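PDB 3D00: tungsten formylmethanofuran dehydrogenase subunit E from Syntrophus aciditrophicus, which binds zinc through a C-terminal treble-clef finger and belongs to the FmdE family implicated in microbial methanogenesis, its own role being unestablished. Local coordinates for residues A[28-33]-A[61-66]. Residues are numbered along the deposited sequence; the frame is centred on the assembly and turned at random.
Sequences PGVLIG and PDAVQL
Val30 and Ala63 meet where helices 28-42 and 60-67 cross, and the Val30 side chain can be followed outward from its CB, which is directed at segment 61-66. The valine was modelled in two conformers; in the one described, with chi1 at -171°, CG1 lies anti to the backbone N and rests 4.0 Å from Ala63 N and 4.1 Å from Ala63 CA. Ala63 CB is a little farther from this methyl, at 4.3 Å, so here the valine tip packs on helix backbone as much as on a side chain. In the same conformer CG2, anti to the carbonyl carbon, points off Ala63 and comes nearest Asp62 CB, at 4.6 Å. Independent of that choice, Ala63 CB sits 3.6 Å from Gly33 C, methyl against bare backbone. The local axes approach to 8.3 Å and cross at -47°, a spacing consistent with this glycine-alanine contact. Asp62 is hydrogen-bonded through OD2 to His23 and to Thr71 of the second subunit, which links helix 60-67 to the end of helix 12-23 and to that subunit. All four touching residues are buried. The arrangement is close helix-helix packing within the alpha+beta core of the FmdE fold, away from the zinc finger.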
loop_
_atom_site.group_PDB
_atom_site.type_symbol
_atom_site.label_atom_id
_atom_site.label_comp_id
_atom_site.label_asym_id
_atom_site.label_seq_id
_atom_site.Cartn_x
_atom_site.Cartn_y
_atom_site.Cartn_z
ATOM N N PRO A 28 -8.710 -1.261 -15.474
ATOM C CA PRO A 28 -7.728 -1.661 -16.488
ATOM C C PRO A 28 -6.308 -1.816 -15.963
ATOM O O PRO A 28 -5.660 -2.780 -16.294
ATOM C CB PRO A 28 -7.793 -0.519 -17.510
ATOM C CG PRO A 28 -9.171 -0.007 -17.403
ATOM C CD PRO A 28 -9.598 -0.192 -15.971
ATOM N N GLY A 29 -5.851 -0.861 -15.152
ATOM C CA GLY A 29 -4.516 -0.859 -14.587
ATOM C C GLY A 29 -4.168 -2.076 -13.760
ATOM O O GLY A 29 -3.053 -2.592 -13.834
ATOM N N VAL A 30 -5.124 -2.554 -12.965
ATOM C CA VAL A 30 -4.900 -3.723 -12.106
ATOM C C VAL A 30 -4.991 -5.008 -12.920
ATOM O O VAL A 30 -4.307 -5.955 -12.648
ATOM C CB VAL A 30 -5.885 -3.763 -10.933
ATOM C CG1 VAL A 30 -5.491 -4.855 -9.961
ATOM C CG2 VAL A 30 -5.883 -2.438 -10.248
ATOM N N LEU A 31 -5.842 -5.016 -13.934
ATOM C CA LEU A 31 -5.906 -6.126 -14.910
ATOM C C LEU A 31 -4.568 -6.243 -15.685
ATOM O O LEU A 31 -3.912 -7.310 -15.706
ATOM C CB LEU A 31 -7.114 -5.913 -15.869
ATOM C CG LEU A 31 -8.523 -6.010 -15.281
ATOM C CD1 LEU A 31 -9.592 -5.587 -16.269
ATOM C CD2 LEU A 31 -8.761 -7.413 -14.828
ATOM N N ILE A 32 -4.140 -5.132 -16.287
ATOM C CA ILE A 32 -2.878 -5.126 -16.996
ATOM C C ILE A 32 -1.775 -5.508 -15.998
ATOM O O ILE A 32 -0.944 -6.338 -16.300
ATOM C CB ILE A 32 -2.606 -3.792 -17.720
ATOM C CG1 ILE A 32 -3.659 -3.563 -18.817
ATOM C CG2 ILE A 32 -1.217 -3.813 -18.359
ATOM C CD1 ILE A 32 -3.562 -2.181 -19.452
ATOM N N GLY A 33 -1.821 -4.918 -14.809
ATOM C CA GLY A 33 -0.937 -5.192 -13.704
ATOM C C GLY A 33 -0.765 -6.651 -13.411
ATOM O O GLY A 33 0.337 -7.062 -13.099
ATOM N N PRO A 61 0.082 -1.063 -7.536
ATOM C CA PRO A 61 0.314 -1.719 -6.240
ATOM C C PRO A 61 -0.646 -2.847 -5.843
ATOM O O PRO A 61 -0.209 -3.792 -5.204
ATOM C CB PRO A 61 0.196 -0.563 -5.263
ATOM C CG PRO A 61 0.651 0.628 -6.025
ATOM C CD PRO A 61 0.066 0.419 -7.383
ATOM N N ASP A 62 -1.932 -2.730 -6.177
ATOM C CA ASP A 62 -2.911 -3.759 -5.811
ATOM C C ASP A 62 -2.740 -5.055 -6.552
ATOM O O ASP A 62 -3.081 -6.094 -6.023
ATOM C CB ASP A 62 -4.328 -3.235 -5.949
ATOM C CG ASP A 62 -4.667 -2.209 -4.869
ATOM O OD1 ASP A 62 -3.864 -1.993 -3.930
ATOM O OD2 ASP A 62 -5.764 -1.633 -4.941
ATOM N N ALA A 63 -2.193 -5.008 -7.777
ATOM C CA ALA A 63 -1.851 -6.231 -8.534
ATOM C C ALA A 63 -0.775 -7.011 -7.788
ATOM O O ALA A 63 -0.896 -8.219 -7.565
ATOM C CB ALA A 63 -1.348 -5.856 -9.934
ATOM N N VAL A 64 0.266 -6.298 -7.377
ATOM C CA VAL A 64 1.335 -6.863 -6.558
ATOM C C VAL A 64 0.768 -7.399 -5.227
ATOM O O VAL A 64 0.903 -8.570 -4.925
ATOM C CB VAL A 64 2.512 -5.838 -6.343
ATOM C CG1 VAL A 64 3.590 -6.406 -5.371
ATOM C CG2 VAL A 64 3.159 -5.476 -7.662
ATOM N N GLN A 65 0.064 -6.583 -4.460
ATOM C CA GLN A 65 -0.489 -7.033 -3.182
ATOM C C GLN A 65 -1.388 -8.221 -3.284
ATOM O O GLN A 65 -1.322 -9.131 -2.423
ATOM C CB GLN A 65 -1.191 -5.903 -2.496
ATOM C CG GLN A 65 -0.227 -4.848 -2.122
ATOM C CD GLN A 65 -0.825 -3.817 -1.243
ATOM O OE1 GLN A 65 -0.385 -3.639 -0.115
ATOM N NE2 GLN A 65 -1.826 -3.102 -1.754
ATOM N N LEU A 66 -2.195 -8.272 -4.341
ATOM C CA LEU A 66 -3.106 -9.403 -4.547
ATOM C C LEU A 66 -2.439 -10.696 -4.980
ATOM O O LEU A 66 -2.989 -11.767 -4.771
ATOM C CB LEU A 66 -4.139 -9.081 -5.633
ATOM C CG LEU A 66 -5.495 -8.465 -5.272
ATOM C CD1 LEU A 66 -6.150 -7.827 -6.538
ATOM C CD2 LEU A 66 -6.378 -9.530 -4.662
#